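Local coordinates for acyl-CoA synthetase (AMP-forming)/AMP-acid ligase II-like protein (Dyadobacter fermentans, PDB 4GS5), which probably activates medium-chain fatty acids with ATP and joins them to coenzyme A, at residues I5-G9 with K10-K14; I55-R59 with A60-A64; A223-G227 with Q228-T232. All blocks are in the same frame, centred on the assembly; numbering follows the deposited sequence.

Interaction 1: residues I5-G9 with K10-K14; sequences IWTTG and KTLCK
Gly-9 and Cys-13 close a single helix-like turn directly after a short strand. The carbonyl oxygen of Gly-9 accepts a hydrogen bond from the backbone N of Cys-13 at 2.8 Å. The bond is short but bent, with an N-H...O angle of 131°, and the donor sits above the carbonyl plane. The turn is tight here, since Cys-13 CB also comes to 3.0 Å from Gly-9 O. Gly-9 is fully extended, while Lys-10 and the residues after it have helical backbone angles. The chain therefore changes course at this glycine.

Leu-12 points toward the strand. Its CB lies 3.9 Å from Gly-9 N. CG stands anti to the backbone N of Leu-12 (chi1 -177°), which sends one branch back along the strand. That branch ends in CD2, which rests 3.6 Å from Thr-7 O. The same methyl lies 4.0 Å from Thr-8 CA. The contact here is apolar carbon against backbone, and the polar demand of Thr-7 O is met by Gln-16 NE2. The Lys-10 side chain touches Gly-9 through CB, near the Gly-9 carbonyl carbon. The rest of its chain leads away from the strand.

On the Cys-13 side of the turn, Thr-8 OG1 approaches Cys-13 CB loosely at 4.1 Å. The Thr-8 hydroxyl is hydrogen-bonded to Gln-16 OE1, so both ends of the Gln-16 amide are tied to the strand. Thr-8 CB sits 3.7 Å above the plane of the Trp-6 ring, offset toward its rim. Thr-8 and Cys-13 both touch Met-31 of helix 22-36.

Edge strand 5-8, paired antiparallel with strand 105-109, thus leads into one turn of helical shape on the way to helix 22-36.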
ATOM      1  N   ILE A   5     -20.727  20.527   7.873  1.00 68.63           N
ATOM      2  CA  ILE A   5     -19.585  20.891   7.036  1.00 64.40           C
ATOM      3  C   ILE A   5     -19.052  22.283   7.364  1.00 62.42           C
ATOM      4  O   ILE A   5     -19.816  23.204   7.651  1.00 70.34           O
ATOM      5  CB  ILE A   5     -19.907  20.819   5.527  1.00 67.08           C
ATOM      6  CG1 ILE A   5     -20.977  21.837   5.144  1.00 70.48           C
ATOM      7  CG2 ILE A   5     -20.355  19.429   5.137  1.00 69.86           C
ATOM      8  CD1 ILE A   5     -21.352  21.769   3.672  1.00 70.48           C
ATOM      9  N   TRP A   6     -17.734  22.426   7.333  1.00 54.47           N
ATOM     10  CA  TRP A   6     -17.097  23.729   7.500  1.00 54.34           C
ATOM     11  C   TRP A   6     -16.326  24.088   6.228  1.00 51.80           C
ATOM     12  O   TRP A   6     -15.468  23.326   5.774  1.00 50.57           O
ATOM     13  CB  TRP A   6     -16.174  23.710   8.722  1.00 57.38           C
ATOM     14  CG  TRP A   6     -15.477  25.008   9.006  1.00 56.83           C
ATOM     15  CD1 TRP A   6     -16.061  26.211   9.303  1.00 60.90           C
ATOM     16  CD2 TRP A   6     -14.059  25.230   9.045  1.00 57.40           C
ATOM     17  NE1 TRP A   6     -15.092  27.168   9.506  1.00 59.77           N
ATOM     18  CE2 TRP A   6     -13.860  26.593   9.361  1.00 60.16           C
ATOM     19  CE3 TRP A   6     -12.942  24.411   8.838  1.00 55.52           C
ATOM     20  CZ2 TRP A   6     -12.583  27.151   9.470  1.00 60.13           C
ATOM     21  CZ3 TRP A   6     -11.678  24.971   8.947  1.00 55.13           C
ATOM     22  CH2 TRP A   6     -11.508  26.325   9.259  1.00 57.14           C
ATOM     23  N   THR A   7     -16.646  25.235   5.639  1.00 52.29           N
ATOM     24  CA  THR A   7     -16.011  25.644   4.386  1.00 57.39           C
ATOM     25  C   THR A   7     -14.871  26.624   4.640  1.00 58.31           C
ATOM     26  O   THR A   7     -15.032  27.607   5.355  1.00 52.74           O
ATOM     27  CB  THR A   7     -17.027  26.267   3.408  1.00 58.70           C
ATOM     28  OG1 THR A   7     -18.051  25.310   3.108  1.00 59.50           O
ATOM     29  CG2 THR A   7     -16.336  26.684   2.107  1.00 56.24           C
ATOM     30  N   THR A   8     -13.714  26.354   4.050  1.00 50.37           N
ATOM     31  CA  THR A   8     -12.538  27.169   4.318  1.00 50.65           C
ATOM     32  C   THR A   8     -11.590  27.282   3.127  1.00 49.88           C
ATOM     33  O   THR A   8     -11.839  26.732   2.045  1.00 50.41           O
ATOM     34  CB  THR A   8     -11.769  26.670   5.586  1.00 51.45           C
ATOM     35  OG1 THR A   8     -10.819  27.659   5.996  1.00 52.15           O
ATOM     36  CG2 THR A   8     -11.046  25.346   5.320  1.00 52.35           C
ATOM     37  N   GLY A   9     -10.496  28.000   3.337  1.00 58.39           N
ATOM     38  CA  GLY A   9      -9.560  28.313   2.276  1.00 55.63           C
ATOM     39  C   GLY A   9      -8.458  29.203   2.811  1.00 56.57           C
ATOM     40  O   GLY A   9      -8.527  29.664   3.961  1.00 53.07           O
ATOM     41  N   LYS A  10      -7.441  29.432   1.985  1.00 56.72           N
ATOM     42  CA  LYS A  10      -6.311  30.269   2.366  1.00 62.11           C
ATOM     43  C   LYS A  10      -6.787  31.651   2.780  1.00 64.79           C
ATOM     44  O   LYS A  10      -6.558  32.093   3.913  1.00 64.84           O
ATOM     45  CB  LYS A  10      -5.327  30.389   1.207  1.00 66.19           C
ATOM     46  CG  LYS A  10      -3.971  30.971   1.564  1.00 71.01           C
ATOM     47  CD  LYS A  10      -3.059  31.006   0.335  1.00 76.48           C
ATOM     48  CE  LYS A  10      -1.669  31.527   0.673  1.00 80.49           C
ATOM     49  NZ  LYS A  10      -1.709  32.880   1.312  1.00 83.31           N
ATOM     50  N   THR A  11      -7.471  32.338   1.875  1.00 66.47           N
ATOM     51  CA  THR A  11      -7.911  33.688   2.200  1.00 73.44           C
ATOM     52  C   THR A  11      -9.115  33.669   3.139  1.00 74.86           C
ATOM     53  O   THR A  11      -9.254  34.541   3.995  1.00 78.15           O
ATOM     54  CB  THR A  11      -8.177  34.556   0.938  1.00 72.43           C
ATOM     55  OG1 THR A  11      -9.517  34.354   0.465  1.00 69.38           O
ATOM     56  CG2 THR A  11      -7.170  34.218  -0.153  1.00 71.48           C
ATOM     57  N   LEU A  12      -9.976  32.669   3.003  1.00 71.21           N
ATOM     58  CA  LEU A  12     -11.151  32.610   3.865  1.00 73.72           C
ATOM     59  C   LEU A  12     -10.763  32.358   5.332  1.00 74.63           C
ATOM     60  O   LEU A  12     -11.502  32.713   6.255  1.00 78.91           O
ATOM     61  CB  LEU A  12     -12.146  31.565   3.355  1.00 70.63           C
ATOM     62  CG  LEU A  12     -13.471  31.439   4.106  1.00 67.16           C
ATOM     63  CD1 LEU A  12     -14.078  32.805   4.371  1.00 65.19           C
ATOM     64  CD2 LEU A  12     -14.437  30.559   3.326  1.00 67.68           C
ATOM     65  N   CYS A  13      -9.589  31.769   5.540  1.00 70.04           N
ATOM     66  CA  CYS A  13      -9.109  31.471   6.887  1.00 64.16           C
ATOM     67  C   CYS A  13      -8.698  32.748   7.635  1.00 74.47           C
ATOM     68  O   CYS A  13      -8.648  32.771   8.867  1.00 73.70           O
ATOM     69  CB  CYS A  13      -7.941  30.476   6.831  1.00 56.60           C
ATOM     70  SG  CYS A  13      -7.669  29.551   8.349  1.00 94.45           S
ATOM     71  N   LYS A  14      -8.425  33.814   6.886  1.00 81.95           N
ATOM     72  CA  LYS A  14      -7.917  35.056   7.476  1.00 89.43           C
ATOM     73  C   LYS A  14      -8.969  35.864   8.248  1.00 90.16           C
ATOM     74  O   LYS A  14      -8.627  36.637   9.147  1.00 92.68           O
ATOM     75  CB  LYS A  14      -7.279  35.939   6.398  1.00 96.10           C
ATOM     76  CG  LYS A  14      -8.286  36.645   5.497  1.00101.09           C
ATOM     77  CD  LYS A  14      -7.607  37.489   4.427  1.00104.69           C
ATOM     78  CE  LYS A  14      -6.970  38.739   5.019  1.00109.03           C
ATOM     79  NZ  LYS A  14      -6.336  39.592   3.970  1.00110.79           N
TER

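Interaction 2: residues I55-R59 with A60-A64; sequences ITVTR and AQLAA
Gln-61 folds back from the first turn of helix 59-72 onto Thr-58, the last residue of the strand before it. Its CB lies 3.4 Å from Thr-58 O. CG stands anti to the carbonyl carbon of Gln-61 (chi1 -83°), and the chain runs extended from there toward the strand. CG passes 3.2 Å from Thr-58 OG1, and the two side chains cross at about a right angle. At the tip, OE1 accepts from Thr-58 N at 2.9 Å, in a nearly straight bond of 168°. OE1 also rests 3.4 Å from Val-57 CA. The other amide atom, NE2, donates to Val-224 O.

The return bond runs from Gln-61 N to Thr-58 OG1 at 3.1 Å. The two bonds together make a capping box, with Thr-58 as N-cap of the helix. With an alanine here, Thr-58 N and Val-224 O are likely to lose their amide partner, and one half of the box would open.

Thr-58 O takes the N-H of Leu-62, at 3.3 Å. The Leu-62 side chain turns to Val-57 instead, its CD1 meeting Val-57 CG2 at 3.7 Å. The Arg-59 side chain leads away from the helix segment, and its guanidinium group bonds to Trp-34 O and Ala-38 O and makes a cation-pi contact with the Trp-34 ring.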
ATOM      1  N   ILE A  55       4.164  12.390  15.292  1.00 36.61           N
ATOM      2  CA  ILE A  55       5.329  12.392  14.415  1.00 35.42           C
ATOM      3  C   ILE A  55       5.596  13.831  14.011  1.00 37.51           C
ATOM      4  O   ILE A  55       4.666  14.607  13.792  1.00 41.48           O
ATOM      5  CB  ILE A  55       5.121  11.541  13.155  1.00 40.44           C
ATOM      6  CG1 ILE A  55       3.886  12.017  12.404  1.00 44.24           C
ATOM      7  CG2 ILE A  55       5.002  10.040  13.497  1.00 41.77           C
ATOM      8  CD1 ILE A  55       3.655  11.275  11.104  1.00 42.61           C
ATOM      9  N   THR A  56       6.859  14.215  13.926  1.00 33.54           N
ATOM     10  CA  THR A  56       7.128  15.582  13.522  1.00 35.07           C
ATOM     11  C   THR A  56       7.549  15.629  12.063  1.00 34.42           C
ATOM     12  O   THR A  56       8.310  14.777  11.588  1.00 39.98           O
ATOM     13  CB  THR A  56       8.132  16.319  14.460  1.00 59.53           C
ATOM     14  OG1 THR A  56       9.476  16.153  13.988  1.00 63.48           O
ATOM     15  CG2 THR A  56       8.009  15.804  15.884  1.00 50.71           C
ATOM     16  N   VAL A  57       7.009  16.602  11.340  1.00 31.35           N
ATOM     17  CA  VAL A  57       7.329  16.753   9.925  1.00 34.50           C
ATOM     18  C   VAL A  57       7.644  18.206   9.656  1.00 37.11           C
ATOM     19  O   VAL A  57       7.074  19.096  10.293  1.00 40.03           O
ATOM     20  CB  VAL A  57       6.162  16.324   9.038  1.00 35.32           C
ATOM     21  CG1 VAL A  57       5.897  14.835   9.218  1.00 35.39           C
ATOM     22  CG2 VAL A  57       4.928  17.149   9.381  1.00 35.71           C
ATOM     23  N   THR A  58       8.564  18.457   8.732  1.00 37.71           N
ATOM     24  CA  THR A  58       8.979  19.833   8.488  1.00 42.48           C
ATOM     25  C   THR A  58       7.989  20.502   7.549  1.00 44.08           C
ATOM     26  O   THR A  58       7.219  19.823   6.848  1.00 38.19           O
ATOM     27  CB  THR A  58      10.404  19.923   7.897  1.00 46.98           C
ATOM     28  OG1 THR A  58      10.411  19.453   6.542  1.00 49.62           O
ATOM     29  CG2 THR A  58      11.382  19.103   8.723  1.00 48.70           C
ATOM     30  N   ARG A  59       8.003  21.829   7.548  1.00 40.34           N
ATOM     31  CA  ARG A  59       7.215  22.598   6.593  1.00 39.73           C
ATOM     32  C   ARG A  59       7.613  22.237   5.157  1.00 43.92           C
ATOM     33  O   ARG A  59       6.758  22.042   4.279  1.00 37.36           O
ATOM     34  CB  ARG A  59       7.417  24.101   6.824  1.00 37.73           C
ATOM     35  CG  ARG A  59       6.511  24.942   5.969  1.00 37.76           C
ATOM     36  CD  ARG A  59       6.890  26.416   5.963  1.00 43.52           C
ATOM     37  NE  ARG A  59       5.802  27.185   5.365  1.00 45.32           N
ATOM     38  CZ  ARG A  59       4.721  27.584   6.031  1.00 45.72           C
ATOM     39  NH1 ARG A  59       4.600  27.321   7.330  1.00 44.32           N
ATOM     40  NH2 ARG A  59       3.768  28.260   5.402  1.00 45.69           N
ATOM     41  N   ALA A  60       8.917  22.133   4.927  1.00 47.19           N
ATOM     42  CA  ALA A  60       9.439  21.851   3.597  1.00 46.52           C
ATOM     43  C   ALA A  60       8.905  20.526   3.046  1.00 42.44           C
ATOM     44  O   ALA A  60       8.590  20.411   1.842  1.00 35.61           O
ATOM     45  CB  ALA A  60      10.973  21.860   3.619  1.00 46.04           C
ATOM     46  N   GLN A  61       8.812  19.535   3.933  1.00 43.49           N
ATOM     47  CA  GLN A  61       8.285  18.208   3.601  1.00 42.74           C
ATOM     48  C   GLN A  61       6.851  18.292   3.111  1.00 37.58           C
ATOM     49  O   GLN A  61       6.497  17.743   2.071  1.00 40.17           O
ATOM     50  CB  GLN A  61       8.285  17.320   4.851  1.00 46.24           C
ATOM     51  CG  GLN A  61       9.592  16.653   5.152  1.00 47.39           C
ATOM     52  CD  GLN A  61       9.485  15.674   6.301  1.00 42.06           C
ATOM     53  OE1 GLN A  61       9.510  16.065   7.461  1.00 44.59           O
ATOM     54  NE2 GLN A  61       9.366  14.392   5.982  1.00 39.66           N
ATOM     55  N   LEU A  62       6.015  18.932   3.918  1.00 35.89           N
ATOM     56  CA  LEU A  62       4.604  19.083   3.605  1.00 37.56           C
ATOM     57  C   LEU A  62       4.400  19.852   2.302  1.00 38.45           C
ATOM     58  O   LEU A  62       3.560  19.481   1.480  1.00 31.42           O
ATOM     59  CB  LEU A  62       3.884  19.787   4.765  1.00 38.73           C
ATOM     60  CG  LEU A  62       3.909  18.995   6.084  1.00 39.27           C
ATOM     61  CD1 LEU A  62       3.383  19.807   7.257  1.00 36.09           C
ATOM     62  CD2 LEU A  62       3.144  17.681   5.949  1.00 37.82           C
ATOM     63  N   ALA A  63       5.164  20.928   2.122  1.00 38.62           N
ATOM     64  CA  ALA A  63       5.041  21.755   0.928  1.00 37.59           C
ATOM     65  C   ALA A  63       5.438  20.979  -0.338  1.00 37.13           C
ATOM     66  O   ALA A  63       4.813  21.121  -1.384  1.00 38.59           O
ATOM     67  CB  ALA A  63       5.879  23.039   1.063  1.00 38.63           C
ATOM     68  N   ALA A  64       6.496  20.184  -0.233  1.00 35.06           N
ATOM     69  CA  ALA A  64       6.971  19.387  -1.353  1.00 37.95           C
ATOM     70  C   ALA A  64       5.915  18.364  -1.742  1.00 32.64           C
ATOM     71  O   ALA A  64       5.626  18.175  -2.918  1.00 30.45           O
ATOM     72  CB  ALA A  64       8.272  18.693  -0.997  1.00 40.15           C
TER

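Interaction 3: residues A223-G227 with Q228-T232; sequences AVTNG and QTVQT
Thr-225 and Gln-228 are the two ends of a type I' beta turn. It lies in the connection between the antiparallel strands 217-221 and 230-238. The turn is closed by Gln-228 N, which donates to Thr-225 O at 3.2 Å. The N-H points well at the oxygen, with an angle of 160°. The donor nevertheless stands far above the carbonyl plane, 63° out of it.

The close-packed part is around Thr-225, which is buried. Its OG1 is 2.6 Å from Gln-228 O, and Gly-222 O is a second acceptor for the same hydroxyl. The hydroxyl has two carbonyl acceptors and one proton, so which of the two it serves is not settled. OG1 lies between the backbone N and the carbonyl carbon (chi1 65°), which turns CG2 toward Val-230. There CG2 meets CG2 of Val-230 at 3.9 Å, and these two side chains cross at a slant. Val-230 is buried as well.

The corner of the turn is the loose side. Asn-226 and Gly-227 both have positive phi, as the two central residues of a type I' turn do, and both are exposed. The Asn-226 side chain makes its contact elsewhere, against Thr-58 and Gln-61. Gln-228 packs chiefly through CB, 3.6 Å from Thr-225 O, with CG more loosely placed, and its amide end leads away from the turn.

Further along the strand, Gln-231 NE2 donates to Cys-217 O and also to Thr-232 O, the latter at 3.1 Å and with Thr-232 O lying in the amide plane of Gln-231.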
ATOM      1  N   ALA A 223      12.625  15.691  -1.597  1.00 36.90           N
ATOM      2  CA  ALA A 223      12.323  16.718  -0.616  1.00 44.29           C
ATOM      3  C   ALA A 223      11.341  16.170   0.423  1.00 44.79           C
ATOM      4  O   ALA A 223      11.438  16.522   1.597  1.00 40.89           O
ATOM      5  CB  ALA A 223      11.779  17.974  -1.276  1.00 42.91           C
ATOM      6  N   VAL A 224      10.422  15.292   0.022  1.00 40.25           N
ATOM      7  CA  VAL A 224       9.476  14.758   1.013  1.00 43.16           C
ATOM      8  C   VAL A 224      10.136  13.910   2.100  1.00 44.26           C
ATOM      9  O   VAL A 224       9.554  13.707   3.163  1.00 51.40           O
ATOM     10  CB  VAL A 224       8.279  13.983   0.398  1.00 40.83           C
ATOM     11  CG1 VAL A 224       7.357  14.928  -0.365  1.00 44.21           C
ATOM     12  CG2 VAL A 224       8.743  12.808  -0.463  1.00 36.75           C
ATOM     13  N   THR A 225      11.347  13.426   1.843  1.00 40.70           N
ATOM     14  CA  THR A 225      12.104  12.686   2.857  1.00 42.66           C
ATOM     15  C   THR A 225      13.281  13.460   3.458  1.00 44.16           C
ATOM     16  O   THR A 225      14.149  12.872   4.110  1.00 47.25           O
ATOM     17  CB  THR A 225      12.636  11.339   2.310  1.00 39.28           C
ATOM     18  OG1 THR A 225      13.601  11.578   1.270  1.00 37.19           O
ATOM     19  CG2 THR A 225      11.496  10.479   1.776  1.00 38.08           C
ATOM     20  N   ASN A 226      13.311  14.773   3.249  1.00 42.52           N
ATOM     21  CA  ASN A 226      14.445  15.584   3.676  1.00 55.19           C
ATOM     22  C   ASN A 226      15.738  15.090   3.032  1.00 53.94           C
ATOM     23  O   ASN A 226      16.819  15.156   3.624  1.00 53.72           O
ATOM     24  CB  ASN A 226      14.551  15.595   5.207  1.00 64.50           C
ATOM     25  CG  ASN A 226      13.199  15.800   5.880  1.00 66.30           C
ATOM     26  OD1 ASN A 226      12.471  16.741   5.557  1.00 64.16           O
ATOM     27  ND2 ASN A 226      12.848  14.902   6.799  1.00 68.33           N
ATOM     28  N   GLY A 227      15.601  14.584   1.809  1.00 50.73           N
ATOM     29  CA  GLY A 227      16.731  14.144   1.011  1.00 53.79           C
ATOM     30  C   GLY A 227      17.374  12.851   1.479  1.00 53.05           C
ATOM     31  O   GLY A 227      18.355  12.399   0.895  1.00 54.99           O
ATOM     32  N   GLN A 228      16.827  12.256   2.533  1.00 48.85           N
ATOM     33  CA  GLN A 228      17.347  10.995   3.038  1.00 52.82           C
ATOM     34  C   GLN A 228      16.645   9.842   2.334  1.00 50.57           C
ATOM     35  O   GLN A 228      15.431   9.878   2.123  1.00 49.59           O
ATOM     36  CB  GLN A 228      17.151  10.889   4.547  1.00 59.73           C
ATOM     37  CG  GLN A 228      18.190  11.628   5.369  1.00 69.42           C
ATOM     38  CD  GLN A 228      18.324  11.034   6.753  1.00 80.53           C
ATOM     39  OE1 GLN A 228      17.460  10.274   7.197  1.00 82.22           O
ATOM     40  NE2 GLN A 228      19.410  11.367   7.443  1.00 88.83           N
ATOM     41  N   THR A 229      17.396   8.819   1.955  1.00 49.28           N
ATOM     42  CA  THR A 229      16.770   7.726   1.226  1.00 51.32           C
ATOM     43  C   THR A 229      16.090   6.773   2.205  1.00 46.34           C
ATOM     44  O   THR A 229      16.626   6.463   3.269  1.00 45.88           O
ATOM     45  CB  THR A 229      17.753   6.978   0.301  1.00 56.23           C
ATOM     46  OG1 THR A 229      18.438   5.969   1.045  1.00 67.02           O
ATOM     47  CG2 THR A 229      18.764   7.944  -0.302  1.00 51.54           C
ATOM     48  N   VAL A 230      14.887   6.348   1.840  1.00 38.30           N
ATOM     49  CA  VAL A 230      14.100   5.439   2.646  1.00 36.39           C
ATOM     50  C   VAL A 230      14.110   4.086   1.954  1.00 34.32           C
ATOM     51  O   VAL A 230      13.747   3.981   0.782  1.00 32.02           O
ATOM     52  CB  VAL A 230      12.651   5.950   2.778  1.00 39.12           C
ATOM     53  CG1 VAL A 230      11.763   4.898   3.435  1.00 42.86           C
ATOM     54  CG2 VAL A 230      12.622   7.250   3.562  1.00 38.49           C
ATOM     55  N   GLN A 231      14.541   3.056   2.674  1.00 35.94           N
ATOM     56  CA  GLN A 231      14.632   1.710   2.119  1.00 37.90           C
ATOM     57  C   GLN A 231      13.404   0.912   2.533  1.00 39.06           C
ATOM     58  O   GLN A 231      13.180   0.714   3.726  1.00 41.41           O
ATOM     59  CB  GLN A 231      15.897   1.015   2.638  1.00 43.75           C
ATOM     60  CG  GLN A 231      16.085  -0.396   2.076  1.00 43.07           C
ATOM     61  CD  GLN A 231      16.221  -0.398   0.563  1.00 39.06           C
ATOM     62  OE1 GLN A 231      17.218   0.075   0.026  1.00 40.14           O
ATOM     63  NE2 GLN A 231      15.209  -0.913  -0.128  1.00 30.64           N
ATOM     64  N   THR A 232      12.595   0.475   1.564  1.00 35.64           N
ATOM     65  CA  THR A 232      11.429  -0.350   1.888  1.00 35.61           C
ATOM     66  C   THR A 232      11.851  -1.805   1.932  1.00 36.74           C
ATOM     67  O   THR A 232      13.001  -2.132   1.631  1.00 36.84           O
ATOM     68  CB  THR A 232      10.304  -0.221   0.852  1.00 33.40           C
ATOM     69  OG1 THR A 232      10.707  -0.836  -0.388  1.00 29.95           O
ATOM     70  CG2 THR A 232       9.956   1.242   0.613  1.00 33.67           C
TER

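How the interactions relate
The three contacts follow one another along the chain and neither nest nor cross. Interaction 1 turns the chain out of edge strand 5-8 on its way to helix 22-36. Interaction 2 joins strand 52-58 to helix 59-72. Interaction 3 closes the bend that leads into strand 230-238. Interactions 1 and 2 do not touch, with nearest atoms about 8 Å apart. Interactions 1 and 3 lie farther apart, with centres about 32 Å from each other. Interactions 2 and 3 do meet: Ala-64 CB packs 3.6 Å from Ala-223 CB. The first turns of helix 59-72 are thereby tied to the connection between strands 217-221 and 230-238.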